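Dihydrodipicolinate reductase N-terminus domain-containing protein (Mycobacterium smegmatis, PDB 6IAQ) is a native amine dehydrogenase that binds NADP and probably uses its reduced form to convert ketones to amines by reductive amination. Local coordinates at residues I8-Y13 / I77-V82; D229-A234 / D248-T253. All coordinates share one frame; numbering follows the deposited sequence.

Early in the chain, strand 9-13 opens the cofactor-binding domain; the chain then passes through helix 17-28, strand 32-37 and helix 66-73 before strand 77-80 lies down beside the first strand. Contact 1 thus closes a loop of 63 intervening residues and joins two adjacent inner strands of the parallel sheet. Much later, in the C-terminal domain, strand 219-230 forms one edge of a mixed sheet within the chain, and contact 2 closes a shorter excursion of 13 residues when strand 249-260 returns antiparallel to it. The two loops follow in series, neither nested nor crossed, with centres about 34 Å apart on opposite sides of the chain's centre.

Contact 1 (I8-Y13 / I77-V82); sequences IRAVVY and IAVIAV. With NAP (NADP nicotinamide-adenine-dinucleotide phosphate), chain F.
Two neighbouring parallel strands of a Rossmann fold meet here, I8-Y13 and I77-V82, and their C-terminal ends reach the adenosine half of NADP. Y13 carries the largest part of the contact. Its CG stands anti to the backbone N (chi1 -156°), which lays the ring beside I80: the two side chains run side by side in the same direction, with Y13 CB 3.8 Å from I80 CG1. A78, small enough to fit close to an aromatic, brings its CB to the ring edge near the ring plane, and helix 86-98 covers this side of the sheet through Q92, I95 and C96. The opposite face carries A10, V12, I77 and V79. There I77 CG2 presses on A10 CB at 3.6 Å, a closeness that the short alanine permits, while V79 packs on V22 of helix 17-28. Beta-branched residues suit these inner strands because they favour extended backbones and fill both faces with hydrocarbon.

The backbone ladder is typically parallel: V11 and Y13 each give their N-H to one residue and their carbonyl to the residue two further on. V79 N meets V11 O at 2.9 Å, nearly along the C=O axis. V79 O is gripped twice, by Y13 N and by the side-chain amide of N19 at the start of the first helix. At the N-terminal end of the ladder the I77 N to R9 O bond is weak.

Past the last bond, A81 N to Y13 O, the strands give way to the cofactor. V82 crosses Y13 obliquely and sets its CB 3.4 Å from the ribose oxygen O4B of NADP. At the tyrosine edge the adenine of NADP comes in with N1A in the plane of the Y13 ring and C2A 3.8 Å from Y13 CE1.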
ATOM      1  N   ILE A   8       8.187   5.288 -26.042  1.00 38.49           N
ATOM      2  CA  ILE A   8       8.583   3.893 -25.663  1.00 38.66           C
ATOM      3  C   ILE A   8       8.249   2.962 -26.832  1.00 32.78           C
ATOM      4  O   ILE A   8       7.090   2.991 -27.322  1.00 35.88           O
ATOM      5  CB  ILE A   8       7.888   3.447 -24.358  1.00 40.03           C
ATOM      6  CG1 ILE A   8       8.390   4.270 -23.163  1.00 39.16           C
ATOM      7  CG2 ILE A   8       8.034   1.945 -24.143  1.00 43.58           C
ATOM      8  CD1 ILE A   8       7.508   4.171 -21.932  1.00 41.12           C
ATOM      9  N   ARG A   9       9.217   2.144 -27.216  1.00 34.27           N
ATOM     10  CA  ARG A   9       9.054   1.119 -28.281  1.00 34.54           C
ATOM     11  C   ARG A   9       9.081  -0.248 -27.586  1.00 34.04           C
ATOM     12  O   ARG A   9      10.076  -0.556 -26.882  1.00 31.22           O
ATOM     13  CB  ARG A   9      10.118   1.304 -29.377  1.00 36.99           C
ATOM     14  CG  ARG A   9      10.031   2.641 -30.114  1.00 37.90           C
ATOM     15  CD  ARG A   9      11.266   2.951 -30.952  1.00 37.35           C
ATOM     16  NE  ARG A   9      11.410   1.996 -32.041  1.00 37.12           N
ATOM     17  CZ  ARG A   9      12.243   0.958 -32.073  1.00 33.76           C
ATOM     18  NH1 ARG A   9      13.109   0.730 -31.090  1.00 34.47           N
ATOM     19  NH2 ARG A   9      12.270   0.192 -33.157  1.00 34.63           N
ATOM     20  N   ALA A  10       8.019  -1.030 -27.746  1.00 29.63           N
ATOM     21  CA  ALA A  10       7.841  -2.311 -27.010  1.00 35.89           C
ATOM     22  C   ALA A  10       7.704  -3.503 -27.972  1.00 33.13           C
ATOM     23  O   ALA A  10       7.100  -3.322 -29.050  1.00 36.13           O
ATOM     24  CB  ALA A  10       6.624  -2.199 -26.121  1.00 33.67           C
ATOM     25  N   VAL A  11       8.226  -4.656 -27.567  1.00 33.97           N
ATOM     26  CA  VAL A  11       7.952  -5.977 -28.195  1.00 36.57           C
ATOM     27  C   VAL A  11       7.061  -6.781 -27.236  1.00 34.49           C
ATOM     28  O   VAL A  11       7.415  -6.894 -26.042  1.00 30.92           O
ATOM     29  CB  VAL A  11       9.256  -6.714 -28.544  1.00 35.67           C
ATOM     30  CG1 VAL A  11       9.041  -8.219 -28.772  1.00 35.47           C
ATOM     31  CG2 VAL A  11       9.892  -6.096 -29.791  1.00 35.72           C
ATOM     32  N   VAL A  12       5.921  -7.275 -27.720  1.00 35.94           N
ATOM     33  CA  VAL A  12       5.026  -8.128 -26.881  1.00 36.47           C
ATOM     34  C   VAL A  12       5.475  -9.576 -27.111  1.00 33.14           C
ATOM     35  O   VAL A  12       5.428 -10.076 -28.261  1.00 31.65           O
ATOM     36  CB  VAL A  12       3.513  -7.838 -27.026  1.00 43.54           C
ATOM     37  CG1 VAL A  12       3.203  -6.571 -27.819  1.00 49.75           C
ATOM     38  CG2 VAL A  12       2.699  -8.995 -27.534  1.00 45.27           C
ATOM     39  N   TYR A  13       6.080 -10.146 -26.075  1.00 29.03           N
ATOM     40  CA  TYR A  13       6.734 -11.461 -26.057  1.00 29.83           C
ATOM     41  C   TYR A  13       5.726 -12.475 -25.496  1.00 35.80           C
ATOM     42  O   TYR A  13       5.506 -12.515 -24.247  1.00 33.69           O
ATOM     43  CB  TYR A  13       8.025 -11.335 -25.255  1.00 30.83           C
ATOM     44  CG  TYR A  13       9.107 -12.336 -25.553  1.00 30.05           C
ATOM     45  CD1 TYR A  13       8.813 -13.624 -25.977  1.00 31.87           C
ATOM     46  CD2 TYR A  13      10.433 -12.004 -25.367  1.00 29.33           C
ATOM     47  CE1 TYR A  13       9.812 -14.556 -26.180  1.00 29.60           C
ATOM     48  CE2 TYR A  13      11.445 -12.917 -25.598  1.00 32.54           C
ATOM     49  CZ  TYR A  13      11.132 -14.194 -26.023  1.00 29.64           C
ATOM     50  OH  TYR A  13      12.118 -15.109 -26.237  1.00 31.89           O
ATOM     51  N   ILE A  77      11.733  -2.064 -24.403  1.00 32.34           N
ATOM     52  CA  ILE A  77      11.125  -3.005 -23.414  1.00 34.92           C
ATOM     53  C   ILE A  77      10.517  -4.204 -24.158  1.00 30.73           C
ATOM     54  O   ILE A  77       9.775  -4.007 -25.173  1.00 29.79           O
ATOM     55  CB  ILE A  77      10.084  -2.291 -22.512  1.00 31.39           C
ATOM     56  CG1 ILE A  77       9.627  -3.161 -21.334  1.00 33.06           C
ATOM     57  CG2 ILE A  77       8.901  -1.817 -23.336  1.00 30.61           C
ATOM     58  CD1 ILE A  77      10.548  -3.177 -20.178  1.00 35.58           C
ATOM     59  N   ALA A  78      10.798  -5.386 -23.627  1.00 26.59           N
ATOM     60  CA  ALA A  78      10.088  -6.645 -23.943  1.00 32.01           C
ATOM     61  C   ALA A  78       9.096  -6.917 -22.809  1.00 29.67           C
ATOM     62  O   ALA A  78       9.499  -6.895 -21.639  1.00 35.95           O
ATOM     63  CB  ALA A  78      11.073  -7.780 -24.065  1.00 27.08           C
ATOM     64  N   VAL A  79       7.836  -7.117 -23.168  1.00 31.62           N
ATOM     65  CA  VAL A  79       6.695  -7.322 -22.233  1.00 30.18           C
ATOM     66  C   VAL A  79       6.311  -8.810 -22.329  1.00 31.61           C
ATOM     67  O   VAL A  79       5.785  -9.198 -23.358  1.00 32.90           O
ATOM     68  CB  VAL A  79       5.549  -6.374 -22.592  1.00 33.71           C
ATOM     69  CG1 VAL A  79       4.408  -6.511 -21.618  1.00 34.38           C
ATOM     70  CG2 VAL A  79       6.038  -4.919 -22.669  1.00 35.72           C
ATOM     71  N   ILE A  80       6.725  -9.615 -21.357  1.00 30.79           N
ATOM     72  CA  ILE A  80       6.746 -11.093 -21.473  1.00 29.60           C
ATOM     73  C   ILE A  80       5.572 -11.682 -20.679  1.00 32.46           C
ATOM     74  O   ILE A  80       5.493 -11.484 -19.447  1.00 27.36           O
ATOM     75  CB  ILE A  80       8.074 -11.671 -20.996  1.00 27.61           C
ATOM     76  CG1 ILE A  80       9.264 -10.979 -21.686  1.00 28.89           C
ATOM     77  CG2 ILE A  80       8.092 -13.180 -21.226  1.00 29.39           C
ATOM     78  CD1 ILE A  80      10.602 -11.443 -21.170  1.00 30.13           C
ATOM     79  N   ALA A  81       4.723 -12.435 -21.369  1.00 30.90           N
ATOM     80  CA  ALA A  81       3.680 -13.272 -20.736  1.00 27.04           C
ATOM     81  C   ALA A  81       3.731 -14.653 -21.398  1.00 26.12           C
ATOM     82  O   ALA A  81       2.861 -14.908 -22.298  1.00 31.13           O
ATOM     83  CB  ALA A  81       2.358 -12.601 -20.866  1.00 23.30           C
ATOM     84  N   VAL A  82       4.697 -15.481 -21.014  1.00 28.14           N
ATOM     85  CA  VAL A  82       4.823 -16.822 -21.669  1.00 28.57           C
ATOM     86  C   VAL A  82       4.822 -17.941 -20.635  1.00 27.01           C
ATOM     87  O   VAL A  82       4.002 -18.828 -20.837  1.00 29.18           O
ATOM     88  CB  VAL A  82       5.940 -16.948 -22.739  1.00 32.59           C
ATOM     89  CG1 VAL A  82       6.442 -15.624 -23.262  1.00 30.41           C
ATOM     90  CG2 VAL A  82       7.048 -17.918 -22.383  1.00 33.51           C
TER
HETATM   91  PA  NAP F 402      -1.330 -18.459 -22.324  1.00 26.75           P
HETATM   92  O1A NAP F 402      -2.580 -17.879 -22.794  1.00 26.25           O
HETATM   93  O2A NAP F 402      -1.011 -19.983 -22.381  1.00 25.71           O
HETATM   94  O5B NAP F 402      -0.141 -17.651 -23.097  1.00 29.38           O
HETATM   95  C5B NAP F 402       1.216 -18.115 -23.140  1.00 29.66           C
HETATM   96  C4B NAP F 402       1.841 -17.621 -24.437  1.00 32.85           C
HETATM   97  O4B NAP F 402       3.218 -17.981 -24.519  1.00 33.64           O
HETATM   98  C3B NAP F 402       1.177 -18.164 -25.731  1.00 34.37           C
HETATM   99  O3B NAP F 402       0.913 -16.981 -26.523  1.00 34.47           O
HETATM  100  C2B NAP F 402       2.230 -19.013 -26.438  1.00 38.56           C
HETATM  101  O2B NAP F 402       2.246 -18.852 -27.874  1.00 41.17           O
HETATM  102  C1B NAP F 402       3.456 -18.326 -25.923  1.00 33.78           C
HETATM  103  N9A NAP F 402       4.710 -19.076 -25.935  1.00 37.01           N
HETATM  104  C8A NAP F 402       5.017 -20.243 -25.335  1.00 33.26           C
HETATM  105  N7A NAP F 402       6.313 -20.499 -25.548  1.00 34.98           N
HETATM  106  C5A NAP F 402       6.836 -19.442 -26.213  1.00 37.22           C
HETATM  107  C6A NAP F 402       8.157 -19.019 -26.743  1.00 38.30           C
HETATM  108  N6A NAP F 402       9.228 -19.790 -26.603  1.00 40.84           N
HETATM  109  N1A NAP F 402       8.247 -17.852 -27.378  1.00 37.82           N
HETATM  110  C2A NAP F 402       7.204 -17.013 -27.547  1.00 38.14           C
HETATM  111  N3A NAP F 402       5.962 -17.307 -27.098  1.00 37.50           N
HETATM  112  C4A NAP F 402       5.772 -18.506 -26.475  1.00 34.81           C
HETATM  113  O3  NAP F 402      -1.042 -18.079 -20.750  1.00 27.67           O
HETATM  114  PN  NAP F 402      -1.374 -16.618 -20.040  1.00 25.24           P
HETATM  115  O1N NAP F 402      -2.646 -16.634 -19.251  1.00 27.32           O
HETATM  116  O2N NAP F 402      -1.181 -15.505 -21.010  1.00 24.96           O
HETATM  117  O5D NAP F 402      -0.135 -16.768 -19.042  1.00 24.22           O
HETATM  118  C5D NAP F 402       1.249 -16.688 -19.402  1.00 25.52           C
HETATM  119  C4D NAP F 402       2.198 -16.821 -18.244  1.00 26.50           C
HETATM  120  O4D NAP F 402       1.995 -15.663 -17.368  1.00 27.28           O
HETATM  121  C3D NAP F 402       1.963 -18.092 -17.479  1.00 25.18           C
HETATM  122  O3D NAP F 402       3.168 -18.727 -17.091  1.00 23.76           O
HETATM  123  C2D NAP F 402       1.197 -17.605 -16.242  1.00 25.39           C
HETATM  124  O2D NAP F 402       1.382 -18.529 -15.161  1.00 24.89           O
HETATM  125  C1D NAP F 402       1.800 -16.183 -16.055  1.00 26.95           C
HETATM  126  N1N NAP F 402       0.890 -15.293 -15.312  1.00 23.74           N
HETATM  127  C2N NAP F 402       1.382 -14.641 -14.276  1.00 24.60           C
HETATM  128  C3N NAP F 402       0.542 -13.841 -13.513  1.00 24.38           C
HETATM  129  C7N NAP F 402       1.073 -13.036 -12.348  1.00 26.19           C
HETATM  130  O7N NAP F 402       0.226 -12.490 -11.642  1.00 26.83           O
HETATM  131  N7N NAP F 402       2.393 -12.897 -12.130  1.00 24.85           N
HETATM  132  C4N NAP F 402      -0.802 -13.733 -13.870  1.00 22.74           C
HETATM  133  C5N NAP F 402      -1.296 -14.427 -14.970  1.00 23.77           C
HETATM  134  C6N NAP F 402      -0.403 -15.198 -15.672  1.00 22.34           C
HETATM  135  P2B NAP F 402       1.010 -19.265 -28.797  1.00 38.72           P
HETATM  136  O1X NAP F 402      -0.127 -18.325 -28.516  1.00 35.82           O
HETATM  137  O2X NAP F 402       1.469 -18.929 -30.214  1.00 37.48           O
HETATM  138  O3X NAP F 402       0.890 -20.739 -28.395  1.00 43.32           O

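Contact 2 (D229-A234 / D248-T253); sequences DIASAA and DVIGFT
D229 is the hub of this pairing, for both its main chain and its carboxylate engage the opposite strand. T253 OG1 donates to D229 OD1 at 2.7 Å, arriving on the syn lone pair, the side facing the other carboxylate oxygen. The two side chains cross at about a right angle, and each first torsion puts its polar branch beside its own backbone N: D229 CG at chi1 -59° and T253 OG1 at -58°. A short aspartate and a beta-branched hydroxyl therefore suffice to join two buried polar groups. Alongside, I250 CG1 lies 3.4 Å from D229 O; it occupies the crowded position between backbone N and carbonyl carbon, and so turns toward the partner strand. I250 CG2 meets A231 CB at 3.7 Å, methyl against methyl, just past the end of the strand.

The main chain sets this geometry. I250 N reaches D229 O at 2.8 Å, whereas D229 N goes to G251 O, so two residues face one. The second bond is straight at the hydrogen but meets the carbonyl 51° out of its plane. Glycine suits position 251, since at its backbone angles a CB would jam against the preceding carbonyl oxygen. Further along, A231 N to D248 O, 2.9 Å and nearly along the C=O axis, ends the ladder beyond the non-hydrogen-bonded pair I230 and V249.

In the next shell S271 of strand 265-273 holds D229 OD2, so both carboxylate oxygens have partners, which would be expected to favour the charged form. Helix 187-195 packs V187 against I230 and V249, while F252 makes a cation-pi contact with R199. Two residues set against one across antiparallel strands are the mark of a beta bulge, here between the outermost strand, within this chain, of the C-terminal domain's mixed sheet and its neighbour.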
ATOM      1  N   ASP A 229      -7.230 -29.516  -5.830  1.00 30.55           N
ATOM      2  CA  ASP A 229      -8.633 -29.059  -5.782  1.00 32.87           C
ATOM      3  C   ASP A 229      -9.407 -29.998  -6.700  1.00 34.79           C
ATOM      4  O   ASP A 229      -8.931 -30.264  -7.830  1.00 30.23           O
ATOM      5  CB  ASP A 229      -8.757 -27.576  -6.152  1.00 36.05           C
ATOM      6  CG  ASP A 229      -7.960 -26.647  -5.246  1.00 35.46           C
ATOM      7  OD1 ASP A 229      -7.789 -26.965  -4.081  1.00 37.93           O
ATOM      8  OD2 ASP A 229      -7.509 -25.602  -5.738  1.00 34.55           O
ATOM      9  N   ILE A 230     -10.550 -30.492  -6.224  1.00 29.60           N
ATOM     10  CA  ILE A 230     -11.316 -31.587  -6.881  1.00 28.77           C
ATOM     11  C   ILE A 230     -12.657 -31.027  -7.341  1.00 28.52           C
ATOM     12  O   ILE A 230     -13.296 -30.324  -6.551  1.00 29.92           O
ATOM     13  CB  ILE A 230     -11.504 -32.729  -5.862  1.00 32.83           C
ATOM     14  CG1 ILE A 230     -10.170 -33.174  -5.258  1.00 35.01           C
ATOM     15  CG2 ILE A 230     -12.252 -33.883  -6.492  1.00 31.56           C
ATOM     16  CD1 ILE A 230      -9.156 -33.632  -6.295  1.00 35.98           C
ATOM     17  N   ALA A 231     -13.094 -31.368  -8.546  1.00 27.10           N
ATOM     18  CA  ALA A 231     -14.463 -31.106  -9.032  1.00 29.86           C
ATOM     19  C   ALA A 231     -15.479 -31.873  -8.162  1.00 34.76           C
ATOM     20  O   ALA A 231     -15.396 -33.111  -8.089  1.00 31.86           O
ATOM     21  CB  ALA A 231     -14.576 -31.505 -10.480  1.00 28.21           C
ATOM     22  N   SER A 232     -16.423 -31.158  -7.547  1.00 37.70           N
ATOM     23  CA  SER A 232     -17.493 -31.737  -6.698  1.00 34.80           C
ATOM     24  C   SER A 232     -18.666 -32.204  -7.574  1.00 40.46           C
ATOM     25  O   SER A 232     -19.502 -32.971  -7.084  1.00 44.98           O
ATOM     26  CB  SER A 232     -17.904 -30.719  -5.670  1.00 34.96           C
ATOM     27  OG  SER A 232     -18.593 -29.633  -6.304  1.00 31.27           O
ATOM     28  N   ALA A 233     -18.727 -31.756  -8.826  1.00 40.73           N
ATOM     29  CA  ALA A 233     -19.762 -32.075  -9.828  1.00 37.80           C
ATOM     30  C   ALA A 233     -19.171 -31.806 -11.218  1.00 41.51           C
ATOM     31  O   ALA A 233     -18.049 -31.230 -11.303  1.00 44.19           O
ATOM     32  CB  ALA A 233     -20.985 -31.216  -9.595  1.00 39.88           C
ATOM     33  N   ALA A 234     -19.877 -32.197 -12.284  1.00 40.09           N
ATOM     34  CA  ALA A 234     -19.458 -31.931 -13.678  1.00 41.05           C
ATOM     35  C   ALA A 234     -19.245 -30.419 -13.868  1.00 39.32           C
ATOM     36  O   ALA A 234     -20.097 -29.619 -13.455  1.00 34.66           O
ATOM     37  CB  ALA A 234     -20.469 -32.481 -14.649  1.00 45.68           C
ATOM     38  N   ASP A 248     -12.400 -35.200 -10.930  1.00 32.67           N
ATOM     39  CA  ASP A 248     -11.232 -34.701 -11.724  1.00 33.31           C
ATOM     40  C   ASP A 248     -10.510 -33.601 -10.939  1.00 33.57           C
ATOM     41  O   ASP A 248     -11.154 -32.878 -10.141  1.00 31.87           O
ATOM     42  CB  ASP A 248     -11.646 -34.183 -13.102  1.00 33.65           C
ATOM     43  CG  ASP A 248     -11.988 -35.269 -14.109  1.00 37.60           C
ATOM     44  OD1 ASP A 248     -11.803 -36.454 -13.776  1.00 38.70           O
ATOM     45  OD2 ASP A 248     -12.444 -34.924 -15.218  1.00 35.75           O
ATOM     46  N   VAL A 249      -9.199 -33.490 -11.125  1.00 32.63           N
ATOM     47  CA  VAL A 249      -8.394 -32.380 -10.541  1.00 31.46           C
ATOM     48  C   VAL A 249      -8.727 -31.106 -11.322  1.00 30.08           C
ATOM     49  O   VAL A 249      -8.775 -31.158 -12.566  1.00 26.23           O
ATOM     50  CB  VAL A 249      -6.888 -32.684 -10.531  1.00 33.19           C
ATOM     51  CG1 VAL A 249      -6.089 -31.490 -10.024  1.00 32.52           C
ATOM     52  CG2 VAL A 249      -6.594 -33.927  -9.702  1.00 34.96           C
ATOM     53  N   ILE A 250      -8.992 -30.000 -10.610  1.00 29.11           N
ATOM     54  CA  ILE A 250      -9.360 -28.709 -11.260  1.00 30.93           C
ATOM     55  C   ILE A 250      -8.376 -27.603 -10.857  1.00 28.42           C
ATOM     56  O   ILE A 250      -8.658 -26.445 -11.182  1.00 26.76           O
ATOM     57  CB  ILE A 250     -10.813 -28.317 -10.941  1.00 30.81           C
ATOM     58  CG1 ILE A 250     -11.027 -28.099  -9.440  1.00 30.98           C
ATOM     59  CG2 ILE A 250     -11.778 -29.320 -11.533  1.00 33.64           C
ATOM     60  CD1 ILE A 250     -12.388 -27.506  -9.088  1.00 32.27           C
ATOM     61  N   GLY A 251      -7.282 -27.963 -10.190  1.00 29.17           N
ATOM     62  CA  GLY A 251      -6.278 -27.010  -9.733  1.00 29.78           C
ATOM     63  C   GLY A 251      -5.650 -27.495  -8.474  1.00 29.94           C
ATOM     64  O   GLY A 251      -5.751 -28.693  -8.178  1.00 31.95           O
ATOM     65  N   PHE A 252      -5.041 -26.596  -7.722  1.00 27.88           N
ATOM     66  CA  PHE A 252      -4.459 -26.986  -6.426  1.00 29.15           C
ATOM     67  C   PHE A 252      -4.353 -25.780  -5.506  1.00 29.00           C
ATOM     68  O   PHE A 252      -4.368 -24.619  -5.966  1.00 28.59           O
ATOM     69  CB  PHE A 252      -3.107 -27.704  -6.586  1.00 28.53           C
ATOM     70  CG  PHE A 252      -1.991 -26.923  -7.235  1.00 30.03           C
ATOM     71  CD1 PHE A 252      -1.257 -25.984  -6.525  1.00 32.97           C
ATOM     72  CD2 PHE A 252      -1.597 -27.212  -8.532  1.00 28.49           C
ATOM     73  CE1 PHE A 252      -0.217 -25.286  -7.125  1.00 31.07           C
ATOM     74  CE2 PHE A 252      -0.564 -26.506  -9.128  1.00 28.31           C
ATOM     75  CZ  PHE A 252       0.130 -25.560  -8.418  1.00 30.00           C
ATOM     76  N   THR A 253      -4.172 -26.114  -4.232  1.00 25.71           N
ATOM     77  CA  THR A 253      -3.992 -25.172  -3.117  1.00 25.83           C
ATOM     78  C   THR A 253      -2.632 -25.450  -2.481  1.00 25.10           C
ATOM     79  O   THR A 253      -2.384 -26.600  -2.116  1.00 31.64           O
ATOM     80  CB  THR A 253      -5.165 -25.268  -2.125  1.00 26.86           C
ATOM     81  OG1 THR A 253      -6.376 -24.987  -2.838  1.00 24.28           O
ATOM     82  CG2 THR A 253      -4.943 -24.357  -0.930  1.00 24.34           C
TER